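Local coordinates for protein E1 (Kluyveromyces marxianus, PDB 3VX6) that activates the ubiquitin-like proteins Atg12 and Atg8 for conjugation in autophagy, as an E1-like enzyme of the Atg7 family represented here by its N-terminal domain, at residues S21-E26 with F123-F128; R29-I34 with D38-A43; E107-G112 with P143-D148; E119-Y124 with S212-N217. One frame throughout, in Å; residues are numbered along the deposited sequence.

Contact 1 (S21-E26 with F123-F128); sequences SSFFHE and FYMISF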
loop_
_atom_site.group_PDB
_atom_site.type_symbol
_atom_site.label_atom_id
_atom_site.label_comp_id
_atom_site.label_asym_id
_atom_site.label_seq_id
_atom_site.Cartn_x
_atom_site.Cartn_y
_atom_site.Cartn_z
ATOM N N SER A 21 -18.475 6.205 -8.813
ATOM C CA SER A 21 -19.189 7.393 -8.365
ATOM C C SER A 21 -19.871 7.077 -7.038
ATOM O O SER A 21 -20.110 7.973 -6.230
ATOM C CB SER A 21 -20.226 7.832 -9.405
ATOM O OG SER A 21 -21.296 6.910 -9.493
ATOM N N SER A 22 -20.140 5.793 -6.810
ATOM C CA SER A 22 -20.790 5.339 -5.586
ATOM C C SER A 22 -19.949 5.586 -4.341
ATOM O O SER A 22 -20.457 5.501 -3.221
ATOM C CB SER A 22 -21.117 3.853 -5.677
ATOM O OG SER A 22 -19.956 3.060 -5.590
ATOM N N PHE A 23 -18.664 5.870 -4.533
ATOM C CA PHE A 23 -17.764 6.143 -3.418
ATOM C C PHE A 23 -17.942 7.577 -2.979
ATOM O O PHE A 23 -17.989 7.868 -1.790
ATOM C CB PHE A 23 -16.313 5.939 -3.827
ATOM C CG PHE A 23 -15.330 6.355 -2.773
ATOM C CD1 PHE A 23 -14.793 7.634 -2.773
ATOM C CD2 PHE A 23 -14.944 5.463 -1.776
ATOM C CE1 PHE A 23 -13.887 8.018 -1.801
ATOM C CE2 PHE A 23 -14.037 5.836 -0.800
ATOM C CZ PHE A 23 -13.503 7.117 -0.810
ATOM N N PHE A 24 -18.010 8.475 -3.958
ATOM C CA PHE A 24 -18.201 9.885 -3.682
ATOM C C PHE A 24 -19.647 10.117 -3.334
ATOM O O PHE A 24 -19.984 11.094 -2.672
ATOM C CB PHE A 24 -17.803 10.723 -4.882
ATOM C CG PHE A 24 -16.332 10.880 -5.016
ATOM C CD1 PHE A 24 -15.671 10.425 -6.146
ATOM C CD2 PHE A 24 -15.592 11.437 -3.979
ATOM C CE1 PHE A 24 -14.298 10.522 -6.239
ATOM C CE2 PHE A 24 -14.225 11.536 -4.063
ATOM C CZ PHE A 24 -13.576 11.080 -5.190
ATOM N N HIS A 25 -20.503 9.217 -3.797
ATOM C CA HIS A 25 -21.904 9.308 -3.481
ATOM C C HIS A 25 -21.942 8.952 -2.010
ATOM O O HIS A 25 -22.577 9.629 -1.214
ATOM C CB HIS A 25 -22.711 8.300 -4.303
ATOM C CG HIS A 25 -23.308 8.878 -5.553
ATOM N ND1 HIS A 25 -22.563 9.561 -6.493
ATOM C CD2 HIS A 25 -24.578 8.856 -6.023
ATOM C CE1 HIS A 25 -23.346 9.934 -7.488
ATOM N NE2 HIS A 25 -24.573 9.519 -7.230
ATOM N N GLU A 26 -21.225 7.896 -1.650
ATOM C CA GLU A 26 -21.179 7.459 -0.266
ATOM C C GLU A 26 -20.397 8.474 0.559
ATOM O O GLU A 26 -20.763 8.769 1.693
ATOM C CB GLU A 26 -20.532 6.072 -0.165
ATOM C CG GLU A 26 -20.441 5.502 1.253
ATOM C CD GLU A 26 -21.797 5.297 1.927
ATOM O OE1 GLU A 26 -22.844 5.556 1.289
ATOM O OE2 GLU A 26 -21.813 4.871 3.104
ATOM N N PHE A 123 -3.280 2.697 2.283
ATOM C CA PHE A 123 -3.526 3.721 1.292
ATOM C C PHE A 123 -4.246 4.851 1.984
ATOM O O PHE A 123 -5.032 4.639 2.903
ATOM C CB PHE A 123 -4.336 3.207 0.108
ATOM C CG PHE A 123 -5.729 2.806 0.445
ATOM C CD1 PHE A 123 -5.984 1.596 1.075
ATOM C CD2 PHE A 123 -6.800 3.606 0.056
ATOM C CE1 PHE A 123 -7.291 1.181 1.308
ATOM C CE2 PHE A 123 -8.109 3.205 0.282
ATOM C CZ PHE A 123 -8.359 1.991 0.906
ATOM N N TYR A 124 -3.935 6.056 1.537
ATOM C CA TYR A 124 -4.481 7.278 2.081
ATOM C C TYR A 124 -5.039 8.087 0.917
ATOM O O TYR A 124 -4.438 8.175 -0.160
ATOM C CB TYR A 124 -3.366 8.052 2.780
ATOM C CG TYR A 124 -2.679 7.264 3.877
ATOM C CD1 TYR A 124 -3.098 7.376 5.207
ATOM C CD2 TYR A 124 -1.618 6.390 3.586
ATOM C CE1 TYR A 124 -2.478 6.645 6.223
ATOM C CE2 TYR A 124 -0.990 5.646 4.599
ATOM C CZ TYR A 124 -1.428 5.783 5.919
ATOM O OH TYR A 124 -0.827 5.084 6.949
ATOM N N MET A 125 -6.204 8.673 1.126
ATOM C CA MET A 125 -6.813 9.453 0.077
ATOM C C MET A 125 -7.148 10.823 0.613
ATOM O O MET A 125 -7.667 10.940 1.705
ATOM C CB MET A 125 -8.091 8.759 -0.406
ATOM C CG MET A 125 -8.794 9.477 -1.532
ATOM S SD MET A 125 -10.301 8.637 -2.030
ATOM C CE MET A 125 -11.363 10.055 -2.270
ATOM N N ILE A 126 -6.795 11.864 -0.120
ATOM C CA ILE A 126 -7.173 13.196 0.309
ATOM C C ILE A 126 -8.180 13.575 -0.753
ATOM O O ILE A 126 -8.078 13.141 -1.903
ATOM C CB ILE A 126 -6.006 14.207 0.324
ATOM C CG1 ILE A 126 -5.286 14.220 -1.029
ATOM C CG2 ILE A 126 -5.082 13.895 1.501
ATOM C CD1 ILE A 126 -4.243 15.326 -1.181
ATOM N N SER A 127 -9.179 14.351 -0.380
ATOM C CA SER A 127 -10.183 14.713 -1.354
ATOM C C SER A 127 -10.921 15.963 -0.967
ATOM O O SER A 127 -10.766 16.497 0.130
ATOM C CB SER A 127 -11.192 13.567 -1.528
ATOM O OG SER A 127 -11.907 13.293 -0.328
ATOM N N PHE A 128 -11.707 16.437 -1.913
ATOM C CA PHE A 128 -12.536 17.592 -1.720
ATOM C C PHE A 128 -13.785 17.248 -2.472
ATOM O O PHE A 128 -13.775 17.130 -3.703
ATOM C CB PHE A 128 -11.935 18.852 -2.319
ATOM C CG PHE A 128 -12.872 20.019 -2.274
ATOM C CD1 PHE A 128 -13.146 20.759 -3.422
ATOM C CD2 PHE A 128 -13.516 20.358 -1.083
ATOM C CE1 PHE A 128 -14.044 21.813 -3.385
ATOM C CE2 PHE A 128 -14.413 21.408 -1.039
ATOM C CZ PHE A 128 -14.679 22.140 -2.195
#
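F23 and F24 of helix 21-33 meet M125 of strand 123-130 in a helix-on-sheet layer, and the pairing includes a Met-aromatic contact. The short helical segment runs across the strand at 71°, and the backbones stay well apart, F24 CA lying 9.6 Å from S127 CA, so long side chains have to fill the interval. M125 does so with CG anti to its own N (chi1 -179°) and the chain straight through CG, then bent at the sulfur. This lays SD against F23 and CE against both phenylalanines. The sulfur sits 4.5 Å from the centroid of the F23 ring, at 55° from the ring normal, neither squarely over the ring nor in its plane. CE reaches CE1 of F23 at 3.3 Å and turns obliquely to CE2 of F24 at 3.7 Å, so one methyl serves both rings. S127 comes to the edge of the F24 ring with its CB, 4.4 Å from F24 CE2. The aromatic cluster extends beyond the pair: F23 stacks on F67, and F24 meets Y138 edge-to-face. The contact therefore rests on dispersion and on the polarisable sulfur: it is buried and apolar, and the hydroxyl of S127 is paired with N85 of strand 78-86 and not with the helix.

Contact 2 (R29-I34 with D38-A43); sequences RLKLDI and DSDEKA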
loop_
_atom_site.group_PDB
_atom_site.type_symbol
_atom_site.label_atom_id
_atom_site.label_comp_id
_atom_site.label_asym_id
_atom_site.label_seq_id
_atom_site.Cartn_x
_atom_site.Cartn_y
_atom_site.Cartn_z
ATOM N N ARG A 29 -22.735 11.091 1.134
ATOM C CA ARG A 29 -23.661 10.644 2.161
ATOM C C ARG A 29 -22.987 10.741 3.529
ATOM O O ARG A 29 -23.498 11.398 4.438
ATOM C CB ARG A 29 -24.106 9.199 1.883
ATOM C CG ARG A 29 -24.895 9.021 0.577
ATOM C CD ARG A 29 -24.807 7.588 0.050
ATOM N NE ARG A 29 -25.000 7.538 -1.399
ATOM C CZ ARG A 29 -24.587 6.542 -2.184
ATOM N NH1 ARG A 29 -23.952 5.497 -1.663
ATOM N NH2 ARG A 29 -24.801 6.597 -3.495
ATOM N N LEU A 30 -21.829 10.108 3.668
ATOM C CA LEU A 30 -21.110 10.133 4.933
ATOM C C LEU A 30 -20.724 11.539 5.371
ATOM O O LEU A 30 -20.802 11.864 6.558
ATOM C CB LEU A 30 -19.863 9.254 4.849
ATOM C CG LEU A 30 -20.097 7.743 4.922
ATOM C CD1 LEU A 30 -18.784 7.036 4.697
ATOM C CD2 LEU A 30 -20.678 7.357 6.268
ATOM N N LYS A 31 -20.297 12.370 4.423
ATOM C CA LYS A 31 -19.922 13.741 4.749
ATOM C C LYS A 31 -21.189 14.509 5.079
ATOM O O LYS A 31 -21.136 15.623 5.598
ATOM C CB LYS A 31 -19.216 14.428 3.576
ATOM C CG LYS A 31 -18.771 15.850 3.904
ATOM C CD LYS A 31 -18.229 16.581 2.697
ATOM C CE LYS A 31 -17.795 17.989 3.083
ATOM N NZ LYS A 31 -17.302 18.760 1.908
ATOM N N LEU A 32 -22.328 13.902 4.766
ATOM C CA LEU A 32 -23.618 14.515 5.029
ATOM C C LEU A 32 -24.317 13.912 6.230
ATOM O O LEU A 32 -25.254 14.510 6.744
ATOM C CB LEU A 32 -24.535 14.395 3.816
ATOM C CG LEU A 32 -24.189 15.277 2.618
ATOM C CD1 LEU A 32 -25.224 15.047 1.528
ATOM C CD2 LEU A 32 -24.152 16.745 3.038
ATOM N N ASP A 33 -23.893 12.727 6.665
ATOM C CA ASP A 33 -24.516 12.108 7.831
ATOM C C ASP A 33 -24.472 13.126 8.951
ATOM O O ASP A 33 -25.445 13.331 9.682
ATOM C CB ASP A 33 -23.767 10.849 8.260
ATOM C CG ASP A 33 -24.242 9.622 7.528
ATOM O OD1 ASP A 33 -25.472 9.483 7.357
ATOM O OD2 ASP A 33 -23.394 8.793 7.135
ATOM N N ILE A 34 -23.319 13.765 9.075
ATOM C CA ILE A 34 -23.123 14.798 10.069
ATOM C C ILE A 34 -22.391 15.897 9.325
ATOM O O ILE A 34 -21.444 15.623 8.590
ATOM C CB ILE A 34 -22.242 14.316 11.214
ATOM C CG1 ILE A 34 -22.739 12.962 11.718
ATOM C CG2 ILE A 34 -22.242 15.355 12.323
ATOM C CD1 ILE A 34 -21.834 12.341 12.757
ATOM N N ASP A 38 -15.371 20.289 9.101
ATOM C CA ASP A 38 -13.928 20.124 9.156
ATOM C C ASP A 38 -13.568 19.087 8.107
ATOM O O ASP A 38 -14.421 18.645 7.348
ATOM C CB ASP A 38 -13.488 19.627 10.534
ATOM C CG ASP A 38 -13.038 20.753 11.444
ATOM O OD1 ASP A 38 -12.144 21.528 11.031
ATOM O OD2 ASP A 38 -13.568 20.860 12.572
ATOM N N SER A 39 -12.307 18.691 8.064
ATOM C CA SER A 39 -11.880 17.701 7.097
ATOM C C SER A 39 -12.189 16.294 7.607
ATOM O O SER A 39 -11.854 15.943 8.733
ATOM C CB SER A 39 -10.392 17.880 6.819
ATOM O OG SER A 39 -10.159 19.182 6.301
ATOM N N ASP A 40 -12.842 15.499 6.770
ATOM C CA ASP A 40 -13.222 14.137 7.133
ATOM C C ASP A 40 -12.026 13.199 7.053
ATOM O O ASP A 40 -11.364 13.121 6.023
ATOM C CB ASP A 40 -14.314 13.615 6.191
ATOM C CG ASP A 40 -15.427 14.630 5.946
ATOM O OD1 ASP A 40 -16.302 14.807 6.827
ATOM O OD2 ASP A 40 -15.419 15.254 4.860
ATOM N N GLU A 41 -11.764 12.486 8.142
ATOM C CA GLU A 41 -10.661 11.532 8.202
ATOM C C GLU A 41 -11.281 10.151 8.476
ATOM O O GLU A 41 -11.364 9.702 9.621
ATOM C CB GLU A 41 -9.689 11.946 9.313
ATOM C CG GLU A 41 -8.259 11.456 9.138
ATOM C CD GLU A 41 -7.273 12.272 9.968
ATOM O OE1 GLU A 41 -6.948 13.415 9.564
ATOM O OE2 GLU A 41 -6.833 11.779 11.031
ATOM N N LYS A 42 -11.731 9.503 7.403
ATOM C CA LYS A 42 -12.382 8.199 7.470
ATOM C C LYS A 42 -11.454 7.048 7.158
ATOM O O LYS A 42 -10.460 7.201 6.461
ATOM C CB LYS A 42 -13.550 8.125 6.478
ATOM C CG LYS A 42 -14.942 8.370 7.058
ATOM C CD LYS A 42 -15.325 9.833 7.048
ATOM C CE LYS A 42 -16.677 10.047 7.721
ATOM N NZ LYS A 42 -17.090 11.491 7.718
ATOM N N ALA A 43 -11.796 5.881 7.676
ATOM C CA ALA A 43 -11.011 4.697 7.407
ATOM C C ALA A 43 -11.664 4.049 6.196
ATOM O O ALA A 43 -12.879 3.934 6.130
ATOM C CB ALA A 43 -11.050 3.746 8.589
#
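K31 and D40 meet where helix 21-33 gives way, after a short loop, to strand 40-47, and the pair illustrates how a lysine can use its methylenes more than its charge. The lysine chain crosses the aspartate at about a right angle. With CG anti to the backbone N (chi1 -178°) and every later bond extended, it passes beside the carboxylate so that CG lies 3.5 Å and CD 3.8 Å from OD2 of D40. The ammonium travels on, leaving NZ 5.0 Å from OD2 of D40 and making a weak hydrogen bond to A129 O. The buried carboxylate finds its partners in other places: OD2 is hydrogen-bonded to N85, and OD1 forms a salt bridge with K42, 3.5 Å from its NZ. With an alanine here in place of K31, this flank of the D40 carboxylate would probably lose its cover and A129 O its weak donor. The looser side lies around L30 and K42. There the K42 chain bends at chi2 (89°), which brings K42 CE within 4.4 Å of L30 CB, a distant brush, and K42 NZ 3.9 Å from L30 O. F67 touches both residues and backs this side. Farther out, D33 OD2 stands 6.9 Å from K42 NZ, too far for an ion pair, on an exposed helix end. Sequence-local packing of this kind, a helix end folding back on the first residues of the next strand, is that of a helix-loop-strand connection at the edge of a mixed sheet.

Contact 3 (E107-G112 with P143-D148); sequences ELLQRG and PSFQSD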
loop_
_atom_site.group_PDB
_atom_site.type_symbol
_atom_site.label_atom_id
_atom_site.label_comp_id
_atom_site.label_asym_id
_atom_site.label_seq_id
_atom_site.Cartn_x
_atom_site.Cartn_y
_atom_site.Cartn_z
ATOM N N GLU A 107 4.989 6.810 9.848
ATOM C CA GLU A 107 4.112 6.038 10.712
ATOM C C GLU A 107 4.131 4.579 10.300
ATOM O O GLU A 107 4.144 3.688 11.139
ATOM C CB GLU A 107 2.684 6.577 10.637
ATOM C CG GLU A 107 2.555 8.045 10.991
ATOM C CD GLU A 107 1.200 8.630 10.594
ATOM O OE1 GLU A 107 1.013 9.848 10.804
ATOM O OE2 GLU A 107 0.330 7.882 10.070
ATOM N N LEU A 108 4.119 4.332 9.001
ATOM C CA LEU A 108 4.150 2.966 8.521
ATOM C C LEU A 108 5.496 2.373 8.929
ATOM O O LEU A 108 5.573 1.218 9.345
ATOM C CB LEU A 108 3.954 2.939 7.004
ATOM C CG LEU A 108 2.594 3.495 6.560
ATOM C CD1 LEU A 108 2.600 3.745 5.084
ATOM C CD2 LEU A 108 1.483 2.544 6.941
ATOM N N LEU A 109 6.552 3.176 8.829
ATOM C CA LEU A 109 7.889 2.747 9.216
ATOM C C LEU A 109 7.870 2.228 10.653
ATOM O O LEU A 109 8.279 1.099 10.934
ATOM C CB LEU A 109 8.846 3.926 9.116
ATOM C CG LEU A 109 10.185 3.792 9.831
ATOM C CD1 LEU A 109 10.938 2.598 9.297
ATOM C CD2 LEU A 109 10.985 5.063 9.624
ATOM N N GLN A 110 7.394 3.076 11.560
ATOM C CA GLN A 110 7.289 2.739 12.969
ATOM C C GLN A 110 6.536 1.417 13.118
ATOM O O GLN A 110 7.073 0.446 13.645
ATOM C CB GLN A 110 6.541 3.852 13.720
ATOM C CG GLN A 110 6.468 3.652 15.230
ATOM C CD GLN A 110 7.850 3.558 15.861
ATOM O OE1 GLN A 110 8.536 4.569 16.050
ATOM N NE2 GLN A 110 8.277 2.338 16.167
ATOM N N ARG A 111 5.299 1.380 12.631
ATOM C CA ARG A 111 4.471 0.182 12.728
ATOM C C ARG A 111 5.131 -1.089 12.217
ATOM O O ARG A 111 4.954 -2.147 12.800
ATOM C CB ARG A 111 3.130 0.406 12.020
ATOM C CG ARG A 111 2.293 1.434 12.739
ATOM C CD ARG A 111 0.878 1.588 12.219
ATOM N NE ARG A 111 0.092 2.335 13.202
ATOM C CZ ARG A 111 -0.329 1.829 14.363
ATOM N NH1 ARG A 111 -0.053 0.569 14.684
ATOM N NH2 ARG A 111 -1.003 2.587 15.222
ATOM N N GLY A 112 5.905 -0.988 11.146
ATOM C CA GLY A 112 6.554 -2.168 10.607
ATOM C C GLY A 112 7.679 -2.717 11.466
ATOM O O GLY A 112 7.856 -3.936 11.576
ATOM N N PRO A 143 1.612 5.150 0.609
ATOM C CA PRO A 143 2.973 5.474 1.013
ATOM C C PRO A 143 4.002 4.404 0.774
ATOM O O PRO A 143 3.849 3.246 1.160
ATOM C CB PRO A 143 2.819 5.830 2.484
ATOM C CG PRO A 143 1.486 6.412 2.524
ATOM C CD PRO A 143 0.702 5.394 1.730
ATOM N N SER A 144 5.050 4.845 0.098
ATOM C CA SER A 144 6.195 4.038 -0.263
ATOM C C SER A 144 7.386 4.824 0.280
ATOM O O SER A 144 7.796 5.834 -0.289
ATOM C CB SER A 144 6.278 3.914 -1.784
ATOM O OG SER A 144 7.559 3.455 -2.171
ATOM N N PHE A 145 7.927 4.371 1.400
ATOM C CA PHE A 145 9.052 5.059 2.004
ATOM C C PHE A 145 10.343 4.287 1.864
ATOM O O PHE A 145 10.349 3.088 1.582
ATOM C CB PHE A 145 8.784 5.302 3.477
ATOM C CG PHE A 145 8.353 4.075 4.211
ATOM C CD1 PHE A 145 7.012 3.699 4.236
ATOM C CD2 PHE A 145 9.288 3.288 4.879
ATOM C CE1 PHE A 145 6.612 2.558 4.922
ATOM C CE2 PHE A 145 8.900 2.153 5.563
ATOM C CZ PHE A 145 7.563 1.783 5.588
ATOM N N GLN A 146 11.438 5.001 2.087
ATOM C CA GLN A 146 12.778 4.453 1.998
ATOM C C GLN A 146 13.755 5.481 2.548
ATOM O O GLN A 146 13.405 6.642 2.747
ATOM C CB GLN A 146 13.129 4.185 0.547
ATOM C CG GLN A 146 13.143 5.440 -0.293
ATOM C CD GLN A 146 13.839 5.230 -1.605
ATOM O OE1 GLN A 146 13.330 4.546 -2.492
ATOM N NE2 GLN A 146 15.021 5.809 -1.739
ATOM N N SER A 147 14.987 5.055 2.793
ATOM C CA SER A 147 16.005 5.971 3.278
ATOM C C SER A 147 16.328 6.933 2.134
ATOM O O SER A 147 16.357 6.539 0.967
ATOM C CB SER A 147 17.257 5.191 3.682
ATOM O OG SER A 147 18.331 6.070 3.977
ATOM N N ASP A 148 16.568 8.194 2.469
ATOM C CA ASP A 148 16.884 9.215 1.469
ATOM C C ASP A 148 18.153 8.885 0.672
ATOM O O ASP A 148 19.246 8.779 1.231
ATOM C CB ASP A 148 17.046 10.573 2.158
ATOM C CG ASP A 148 16.565 11.724 1.297
ATOM O OD1 ASP A 148 16.676 12.887 1.746
ATOM O OD2 ASP A 148 16.070 11.466 0.177
#
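The ring of F145 approaches helix 97-114 obliquely, presenting neither a clean face nor a clean edge to L108 and L109. Its CE1 comes within 3.4 Å of L108 CB, and CZ lies 3.7 Å from the backbone N of L109. On the other side of the tip, CE2 reaches L109 CB at 4.0 Å, so the outer end of the ring rests against the start of two consecutive side chains. F145 takes a chi1 of 51°, with CG between the backbone N and the carbonyl carbon, a placement that aims the ring at the helix from the residues following P143 and S144. The puckered pyrrolidine ring of P143 lies nearly perpendicular to the L108 side chain: CD1 of the leucine meets P143 CB at 3.3 Å and P143 CG at 3.9 Å. L108 is thus shared, its root against a ring carbon of F145 and one methyl against the proline. Here the chain of strand 135-144 passes against helix 97-114. Y124 of the adjacent strand 123-130 touches both L108 and P143, whereas V221 of helix 215-225 and L257 pack on F145, so the phenylalanine lies where two helices meet beside the chain leaving the strand.

Contact 4 (E119-Y124 with S212-N217); sequences EIISFY and SAVTKN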
loop_
_atom_site.group_PDB
_atom_site.type_symbol
_atom_site.label_atom_id
_atom_site.label_comp_id
_atom_site.label_asym_id
_atom_site.label_seq_id
_atom_site.Cartn_x
_atom_site.Cartn_y
_atom_site.Cartn_z
ATOM N N GLU A 119 1.628 -4.144 8.419
ATOM C CA GLU A 119 1.200 -2.797 8.760
ATOM C C GLU A 119 1.844 -1.678 7.977
ATOM O O GLU A 119 1.365 -0.545 8.020
ATOM C CB GLU A 119 1.409 -2.532 10.245
ATOM C CG GLU A 119 0.579 -3.409 11.137
ATOM C CD GLU A 119 0.650 -2.975 12.581
ATOM O OE1 GLU A 119 0.403 -3.830 13.453
ATOM O OE2 GLU A 119 0.938 -1.781 12.847
ATOM N N ILE A 120 2.924 -1.973 7.269
ATOM C CA ILE A 120 3.603 -0.937 6.500
ATOM C C ILE A 120 2.848 -0.609 5.221
ATOM O O ILE A 120 3.156 0.374 4.541
ATOM C CB ILE A 120 5.016 -1.360 6.123
ATOM C CG1 ILE A 120 4.945 -2.528 5.141
ATOM C CG2 ILE A 120 5.791 -1.711 7.379
ATOM C CD1 ILE A 120 6.257 -3.130 4.810
ATOM N N ILE A 121 1.854 -1.434 4.904
ATOM C CA ILE A 121 1.053 -1.248 3.702
ATOM C C ILE A 121 -0.303 -0.646 3.989
ATOM O O ILE A 121 -1.068 -1.175 4.788
ATOM C CB ILE A 121 0.823 -2.585 2.960
ATOM C CG1 ILE A 121 2.129 -3.046 2.320
ATOM C CG2 ILE A 121 -0.284 -2.421 1.909
ATOM C CD1 ILE A 121 1.994 -4.313 1.536
ATOM N N SER A 122 -0.593 0.461 3.321
ATOM C CA SER A 122 -1.867 1.134 3.481
ATOM C C SER A 122 -2.079 2.156 2.369
ATOM O O SER A 122 -1.187 2.429 1.576
ATOM C CB SER A 122 -1.915 1.830 4.834
ATOM O OG SER A 122 -3.215 2.301 5.101
ATOM N N PHE A 123 -3.280 2.697 2.283
ATOM C CA PHE A 123 -3.526 3.721 1.292
ATOM C C PHE A 123 -4.246 4.851 1.984
ATOM O O PHE A 123 -5.032 4.639 2.903
ATOM C CB PHE A 123 -4.336 3.207 0.108
ATOM C CG PHE A 123 -5.729 2.806 0.445
ATOM C CD1 PHE A 123 -5.984 1.596 1.075
ATOM C CD2 PHE A 123 -6.800 3.606 0.056
ATOM C CE1 PHE A 123 -7.291 1.181 1.308
ATOM C CE2 PHE A 123 -8.109 3.205 0.282
ATOM C CZ PHE A 123 -8.359 1.991 0.906
ATOM N N TYR A 124 -3.935 6.056 1.537
ATOM C CA TYR A 124 -4.481 7.278 2.081
ATOM C C TYR A 124 -5.039 8.087 0.917
ATOM O O TYR A 124 -4.438 8.175 -0.160
ATOM C CB TYR A 124 -3.366 8.052 2.780
ATOM C CG TYR A 124 -2.679 7.264 3.877
ATOM C CD1 TYR A 124 -3.098 7.376 5.207
ATOM C CD2 TYR A 124 -1.618 6.390 3.586
ATOM C CE1 TYR A 124 -2.478 6.645 6.223
ATOM C CE2 TYR A 124 -0.990 5.646 4.599
ATOM C CZ TYR A 124 -1.428 5.783 5.919
ATOM O OH TYR A 124 -0.827 5.084 6.949
ATOM N N SER A 212 5.446 -3.910 -6.301
ATOM C CA SER A 212 4.839 -2.619 -6.066
ATOM C C SER A 212 5.800 -1.752 -5.252
ATOM O O SER A 212 6.594 -2.265 -4.461
ATOM C CB SER A 212 3.507 -2.806 -5.337
ATOM O OG SER A 212 3.601 -3.850 -4.385
ATOM N N ALA A 213 5.738 -0.442 -5.471
ATOM C CA ALA A 213 6.591 0.500 -4.761
ATOM C C ALA A 213 6.496 0.293 -3.251
ATOM O O ALA A 213 7.321 0.786 -2.484
ATOM C CB ALA A 213 6.188 1.939 -5.128
ATOM N N VAL A 214 5.486 -0.447 -2.825
ATOM C CA VAL A 214 5.267 -0.696 -1.401
ATOM C C VAL A 214 6.303 -1.658 -0.801
ATOM O O VAL A 214 6.439 -1.780 0.413
ATOM C CB VAL A 214 3.835 -1.222 -1.175
ATOM C CG1 VAL A 214 3.808 -2.737 -1.274
ATOM C CG2 VAL A 214 3.303 -0.704 0.133
ATOM N N THR A 215 7.041 -2.335 -1.673
ATOM C CA THR A 215 8.096 -3.248 -1.248
ATOM C C THR A 215 9.206 -2.517 -0.471
ATOM O O THR A 215 9.915 -3.113 0.358
ATOM C CB THR A 215 8.763 -3.929 -2.460
ATOM O OG1 THR A 215 7.767 -4.534 -3.293
ATOM C CG2 THR A 215 9.742 -5.004 -1.996
ATOM N N LYS A 216 9.364 -1.230 -0.762
ATOM C CA LYS A 216 10.372 -0.422 -0.108
ATOM C C LYS A 216 10.128 -0.378 1.367
ATOM O O LYS A 216 11.062 -0.331 2.158
ATOM C CB LYS A 216 10.331 0.987 -0.659
ATOM C CG LYS A 216 10.885 1.137 -2.075
ATOM C CD LYS A 216 10.798 2.600 -2.540
ATOM C CE LYS A 216 11.358 2.752 -3.938
ATOM N NZ LYS A 216 10.567 3.864 -4.564
ATOM N N ASN A 217 8.848 -0.323 1.707
ATOM C CA ASN A 217 8.405 -0.332 3.086
ATOM C C ASN A 217 9.034 -1.571 3.745
ATOM O O ASN A 217 9.817 -1.457 4.690
ATOM C CB ASN A 217 6.875 -0.425 3.118
ATOM C CG ASN A 217 6.207 0.714 2.370
ATOM O OD1 ASN A 217 6.842 1.396 1.558
ATOM N ND2 ASN A 217 4.928 0.927 2.636
#
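I120 and N217 bring the two backbones together, their CA atoms 5.9 Å apart, where a 3-10 turn on the way into strand 123-130 faces the start of helix 215-225. That helix belongs to a beta-alpha-beta crossover between the neighbouring parallel strands 198-202 and 231-236, and a type I beta turn from S212 to T215 leads into it. S212 O is gripped twice, by the backbone N of T215 and by its OG1. Across the contact, N217 ND2 donates to I120 O at 2.7 Å. The bond is bent, with an N-H...O angle of 142°, and the donor stands above the carbonyl plane, 43° out of it, not on a lone pair. ND2 also donates to P143 O, and OD1 accepts from F145 N, which together fix the rotation of the amide. A leucine in place of N217 would probably leave I120 O, P143 O and F145 N without these buried partners. The I120 side chain runs alongside N217 but points the other way, with its CD1 3.2 Å from N217 CB. Both touching F201 of strand 198-202, I121 and V214 are set almost square to each other, with CG1 of the isoleucine 3.4 Å from CG2 of the valine.

In the fold
The four contacts show chemistry changing with depth and place. Contacts 1 and 2 share helix 21-33, and their centres lie on the same side of the chain's centre, about 17 and 23 Å from it: the first is buried and apolar, the second, nested within its loop, partly buried and charged. Contacts 3 and 4, their centres about 8 Å apart, are buried nearer the middle, and contact 4 is centred about 4 Å from the chain centre. The asparagine amide of contact 4 reaches the backbone of contact 3, and S144 OG probably bonds to A213 O. Strand 123-130 carries contacts 1 and 4, and with strand 40-47 of contact 2 in the same mixed sheet, all four reach it.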